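Local coordinates for protein SMG-7 (Caenorhabditis elegans, PDB 3ZHE) that pairs with SMG-5 in a heterodimer of two 14-3-3-like domains that is required for efficient nonsense-mediated mRNA decay, at residues B[161-166]-B[193-198]; B[131-136]-B[153-158]. One frame throughout, in Å; residues are numbered along the deposited sequence.

V166 joins the two contacts: its CG2 lies 3.4 Å from S156 OG, and V166 CA is 3.9 Å from L134 CD1. The valine takes no part in the packing of 161-166 against 193-198, and turns its methyls to contact 2 instead, a worked example of one helix serving two interfaces. Contact 2 joins helices 122-142 and 146-159 as an antiparallel hairpin; contact 1 follows it along the chain and lays the loop beyond helix 180-191 over the start of helix 164-176. Their centres are 12 Å apart, and both contacts thus belong to one continuous helical array.

Contact 1. Residues B[161-166]-B[193-198]; sequences PADGAV and ATMEFP
The phenyl ring of F197 leans obliquely on the first turn of helix 164-176, bringing its CD1 to 3.9 Å from A165 CA and alongside A165 CB. CG stands anti to the backbone N (chi1 -168°), which starts the ring toward A165, while F197 CB rests 3.8 Å from G164 C. An alanine here would keep that CB contact, but losing the ring would probably open a gap beside A165 and leave its CA and CB without their aromatic neighbour. N168, one turn further on, also meets F197.

Beside the ring the loop comes close to the backbone at G164, whose CA receives the methyl of A193 at 3.5 Å. W167 touches the same methyl. M195 brings CB and CG each to 3.2 Å from A162 O, CB almost in the plane of that peptide, and its CB is 3.9 Å from D163 CA; beyond CG the chain bends away at chi2. At the outer end A162 and T194 meet CB to CB at 3.7 Å, with Y364 and H366 from a distant loop nearby.

D163 turns from the loop to its own helix: OD1 accepts a weak bond from A165 N, 3.3 Å long. This N-capped helix start, overlain by the loop leaving the hairpin of helices 164-176 and 180-191, is consistent with a TPR-like stack of helical hairpins.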
loop_
_atom_site.group_PDB
_atom_site.type_symbol
_atom_site.label_atom_id
_atom_site.label_comp_id
_atom_site.label_asym_id
_atom_site.label_seq_id
_atom_site.Cartn_x
_atom_site.Cartn_y
_atom_site.Cartn_z
ATOM N N PRO B 161 0.989 18.145 4.265
ATOM C CA PRO B 161 1.467 19.333 3.549
ATOM C C PRO B 161 2.216 20.284 4.474
ATOM O O PRO B 161 2.874 21.209 4.001
ATOM C CB PRO B 161 0.170 20.006 3.073
ATOM C CG PRO B 161 -0.921 18.980 3.269
ATOM C CD PRO B 161 -0.474 18.151 4.423
ATOM N N ALA B 162 2.117 20.053 5.779
ATOM C CA ALA B 162 2.697 20.965 6.759
ATOM C C ALA B 162 4.218 20.851 6.872
ATOM O O ALA B 162 4.843 21.602 7.620
ATOM C CB ALA B 162 2.040 20.771 8.120
ATOM N N ASP B 163 4.807 19.920 6.129
ATOM C CA ASP B 163 6.258 19.757 6.118
ATOM C C ASP B 163 6.845 20.357 4.842
ATOM O O ASP B 163 6.688 19.801 3.755
ATOM C CB ASP B 163 6.633 18.276 6.229
ATOM C CG ASP B 163 8.060 18.066 6.705
ATOM O OD1 ASP B 163 8.890 18.985 6.539
ATOM O OD2 ASP B 163 8.353 16.979 7.249
ATOM N N GLY B 164 7.525 21.492 4.988
ATOM C CA GLY B 164 8.082 22.215 3.857
ATOM C C GLY B 164 9.103 21.444 3.043
ATOM O O GLY B 164 9.310 21.727 1.857
ATOM N N ALA B 165 9.744 20.471 3.684
ATOM C CA ALA B 165 10.727 19.621 3.023
ATOM C C ALA B 165 10.148 18.991 1.764
ATOM O O ALA B 165 10.789 18.989 0.715
ATOM C CB ALA B 165 11.221 18.545 3.975
ATOM N N VAL B 166 8.928 18.472 1.875
ATOM C CA VAL B 166 8.264 17.804 0.760
ATOM C C VAL B 166 8.094 18.754 -0.421
ATOM O O VAL B 166 8.403 18.404 -1.563
ATOM C CB VAL B 166 6.885 17.261 1.174
ATOM C CG1 VAL B 166 6.358 16.310 0.117
ATOM C CG2 VAL B 166 6.976 16.561 2.520
ATOM N N ALA B 193 5.889 27.133 4.326
ATOM C CA ALA B 193 5.061 26.056 4.855
ATOM C C ALA B 193 4.920 26.174 6.368
ATOM O O ALA B 193 5.454 27.098 6.977
ATOM C CB ALA B 193 5.638 24.711 4.479
ATOM N N THR B 194 4.199 25.235 6.972
ATOM C CA THR B 194 3.969 25.268 8.412
ATOM C C THR B 194 5.238 24.881 9.171
ATOM O O THR B 194 5.448 25.309 10.306
ATOM C CB THR B 194 2.794 24.358 8.826
ATOM O OG1 THR B 194 1.681 24.587 7.953
ATOM C CG2 THR B 194 2.373 24.648 10.260
ATOM N N MET B 195 6.089 24.080 8.536
ATOM C CA MET B 195 7.366 23.698 9.135
ATOM C C MET B 195 8.479 24.667 8.751
ATOM O O MET B 195 9.477 24.790 9.463
ATOM C CB MET B 195 7.756 22.271 8.738
ATOM C CG MET B 195 7.262 21.193 9.694
ATOM S SD MET B 195 7.872 21.448 11.372
ATOM C CE MET B 195 7.283 19.966 12.188
ATOM N N GLU B 196 8.293 25.345 7.620
ATOM C CA GLU B 196 9.267 26.297 7.082
ATOM C C GLU B 196 10.642 25.685 6.810
ATOM O O GLU B 196 11.453 25.514 7.720
ATOM C CB GLU B 196 9.390 27.527 7.986
ATOM C CG GLU B 196 8.057 28.180 8.298
ATOM C CD GLU B 196 8.195 29.489 9.049
ATOM O OE1 GLU B 196 9.312 29.808 9.510
ATOM O OE2 GLU B 196 7.179 30.204 9.175
ATOM N N PHE B 197 10.886 25.370 5.542
ATOM C CA PHE B 197 12.159 24.823 5.091
ATOM C C PHE B 197 12.992 25.946 4.482
ATOM O O PHE B 197 12.867 26.241 3.293
ATOM C CB PHE B 197 11.911 23.726 4.055
ATOM C CG PHE B 197 13.125 22.908 3.727
ATOM C CD1 PHE B 197 13.517 21.866 4.551
ATOM C CD2 PHE B 197 13.864 23.168 2.587
ATOM C CE1 PHE B 197 14.632 21.107 4.250
ATOM C CE2 PHE B 197 14.978 22.412 2.279
ATOM C CZ PHE B 197 15.363 21.380 3.112
ATOM N N PRO B 198 13.857 26.571 5.300
ATOM C CA PRO B 198 14.555 27.813 4.946
ATOM C C PRO B 198 15.498 27.671 3.752
ATOM O O PRO B 198 15.654 28.627 2.994
ATOM C CB PRO B 198 15.360 28.135 6.214
ATOM C CG PRO B 198 14.735 27.318 7.300
ATOM C CD PRO B 198 14.274 26.074 6.620
#

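Contact 2. Residues B[131-136]-B[153-158]; sequences YVLLRM and YEQSCR
L133 and S156 face each other across the hairpin with their CA atoms 5.2 Å apart, the nearest such pair here. L133 has the most surface buried by the contact. Its CB sets against S156 CB at 3.8 Å, and its two methyls part company beyond: CD1 reaches Q155 CB, while CD2 approaches Q155 OE1. The leucine and the glutamine side chain cross at about a right angle, so the aliphatic branch lies across the extended amide arm. I102, from a loop, packs on both residues.

S156 is small enough to let the backbones come near, and its CB stands 3.6 Å from the backbone N of L134. With OG anti to its own N (chi1 167°), the hydroxyl sits beside L134 CB, and its polar need is met by a hydrogen bond with the carbonyl oxygen of A130, one turn before L134.

The segment axes approach to 7.9 Å and run antiparallel, at 158° between their N-to-C directions. Such antiparallel packing is consistent with the two helices of the tetratricopeptide repeat predicted for residues 130-163.

L134 also packs on Y153 across the contact. CD1 touches Y153 CE1 at 4.0 Å, the two side chains meeting at a slant, and the carbonyl oxygen of L134 lies 3.4 Å from the same CE1, at the ring edge near its plane. The other methyl, CD2, sits 3.7 Å above the guanidinium plane of R135 in its own helix, over its centre. That group also forms a salt bridge with D138 through NH1, and D138 in turn hydrogen-bonds Y153 OH, tying the far end of the tyrosine back to helix 122-142.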
loop_
_atom_site.group_PDB
_atom_site.type_symbol
_atom_site.label_atom_id
_atom_site.label_comp_id
_atom_site.label_asym_id
_atom_site.label_seq_id
_atom_site.Cartn_x
_atom_site.Cartn_y
_atom_site.Cartn_z
ATOM N N TYR B 131 6.455 11.110 6.235
ATOM C CA TYR B 131 7.910 11.199 6.281
ATOM C C TYR B 131 8.562 10.032 5.541
ATOM O O TYR B 131 9.475 10.225 4.736
ATOM C CB TYR B 131 8.405 11.257 7.727
ATOM C CG TYR B 131 9.868 11.618 7.855
ATOM C CD1 TYR B 131 10.273 12.945 7.876
ATOM C CD2 TYR B 131 10.842 10.633 7.953
ATOM C CE1 TYR B 131 11.607 13.282 7.991
ATOM C CE2 TYR B 131 12.181 10.960 8.069
ATOM C CZ TYR B 131 12.557 12.287 8.088
ATOM O OH TYR B 131 13.887 12.620 8.204
ATOM N N VAL B 132 8.087 8.823 5.824
ATOM C CA VAL B 132 8.572 7.620 5.153
ATOM C C VAL B 132 8.426 7.744 3.637
ATOM O O VAL B 132 9.364 7.456 2.885
ATOM C CB VAL B 132 7.829 6.362 5.657
ATOM C CG1 VAL B 132 8.073 5.180 4.730
ATOM C CG2 VAL B 132 8.246 6.035 7.084
ATOM N N LEU B 133 7.251 8.189 3.197
ATOM C CA LEU B 133 7.008 8.419 1.775
ATOM C C LEU B 133 7.964 9.465 1.198
ATOM O O LEU B 133 8.481 9.305 0.087
ATOM C CB LEU B 133 5.555 8.837 1.545
ATOM C CG LEU B 133 4.512 7.738 1.756
ATOM C CD1 LEU B 133 3.102 8.303 1.690
ATOM C CD2 LEU B 133 4.700 6.634 0.728
ATOM N N LEU B 134 8.197 10.529 1.963
ATOM C CA LEU B 134 9.129 11.582 1.565
ATOM C C LEU B 134 10.523 11.016 1.305
ATOM O O LEU B 134 11.126 11.266 0.255
ATOM C CB LEU B 134 9.202 12.666 2.645
ATOM C CG LEU B 134 10.398 13.623 2.577
ATOM C CD1 LEU B 134 10.317 14.529 1.355
ATOM C CD2 LEU B 134 10.514 14.444 3.855
ATOM N N ARG B 135 11.024 10.242 2.261
ATOM C CA ARG B 135 12.379 9.706 2.166
ATOM C C ARG B 135 12.525 8.612 1.107
ATOM O O ARG B 135 13.586 8.482 0.489
ATOM C CB ARG B 135 12.877 9.227 3.532
ATOM C CG ARG B 135 13.026 10.347 4.551
ATOM C CD ARG B 135 13.582 11.606 3.901
ATOM N NE ARG B 135 13.766 12.689 4.861
ATOM C CZ ARG B 135 14.199 13.905 4.541
ATOM N NH1 ARG B 135 14.491 14.197 3.280
ATOM N NH2 ARG B 135 14.337 14.829 5.481
ATOM N N MET B 136 11.470 7.829 0.899
ATOM C CA MET B 136 11.452 6.885 -0.212
ATOM C C MET B 136 11.518 7.662 -1.519
ATOM O O MET B 136 12.133 7.217 -2.489
ATOM C CB MET B 136 10.195 6.012 -0.179
ATOM C CG MET B 136 10.282 4.833 0.774
ATOM S SD MET B 136 11.638 3.714 0.367
ATOM C CE MET B 136 11.179 3.210 -1.289
ATOM N N TYR B 153 6.646 11.650 -3.602
ATOM C CA TYR B 153 6.622 13.041 -3.158
ATOM C C TYR B 153 5.210 13.614 -3.077
ATOM O O TYR B 153 4.857 14.261 -2.096
ATOM C CB TYR B 153 7.475 13.915 -4.080
ATOM C CG TYR B 153 8.963 13.803 -3.845
ATOM C CD1 TYR B 153 9.463 13.445 -2.601
ATOM C CD2 TYR B 153 9.868 14.059 -4.865
ATOM C CE1 TYR B 153 10.824 13.341 -2.380
ATOM C CE2 TYR B 153 11.229 13.958 -4.655
ATOM C CZ TYR B 153 11.702 13.599 -3.412
ATOM O OH TYR B 153 13.059 13.501 -3.210
ATOM N N GLU B 154 4.414 13.387 -4.118
ATOM C CA GLU B 154 3.047 13.896 -4.161
ATOM C C GLU B 154 2.185 13.243 -3.087
ATOM O O GLU B 154 1.373 13.911 -2.437
ATOM C CB GLU B 154 2.430 13.680 -5.546
ATOM C CG GLU B 154 3.024 14.552 -6.641
ATOM C CD GLU B 154 2.500 14.192 -8.018
ATOM O OE1 GLU B 154 1.701 13.238 -8.119
ATOM O OE2 GLU B 154 2.887 14.863 -8.999
ATOM N N GLN B 155 2.365 11.937 -2.902
ATOM C CA GLN B 155 1.656 11.225 -1.844
ATOM C C GLN B 155 2.012 11.810 -0.478
ATOM O O GLN B 155 1.126 12.158 0.304
ATOM C CB GLN B 155 1.969 9.727 -1.892
ATOM C CG GLN B 155 1.400 9.016 -3.113
ATOM C CD GLN B 155 1.839 7.566 -3.213
ATOM O OE1 GLN B 155 2.492 7.038 -2.314
ATOM N NE2 GLN B 155 1.483 6.917 -4.316
ATOM N N SER B 156 3.310 11.932 -0.216
ATOM C CA SER B 156 3.815 12.515 1.025
ATOM C C SER B 156 3.234 13.903 1.274
ATOM O O SER B 156 2.799 14.214 2.385
ATOM C CB SER B 156 5.345 12.585 0.987
ATOM O OG SER B 156 5.858 13.407 2.021
ATOM N N CYS B 157 3.228 14.729 0.233
ATOM C CA CYS B 157 2.676 16.077 0.309
ATOM C C CYS B 157 1.190 16.050 0.650
ATOM O O CYS B 157 0.711 16.873 1.429
ATOM C CB CYS B 157 2.898 16.819 -1.012
ATOM S SG CYS B 157 2.276 18.516 -1.034
ATOM N N ARG B 158 0.464 15.098 0.069
ATOM C CA ARG B 158 -0.965 14.968 0.340
ATOM C C ARG B 158 -1.226 14.573 1.788
ATOM O O ARG B 158 -2.110 15.130 2.440
ATOM C CB ARG B 158 -1.622 13.955 -0.604
ATOM C CG ARG B 158 -3.133 13.851 -0.419
ATOM C CD ARG B 158 -3.772 12.845 -1.367
ATOM N NE ARG B 158 -3.508 11.463 -0.979
ATOM C CZ ARG B 158 -2.855 10.589 -1.735
ATOM N NH1 ARG B 158 -2.403 10.951 -2.928
ATOM N NH2 ARG B 158 -2.658 9.350 -1.303
#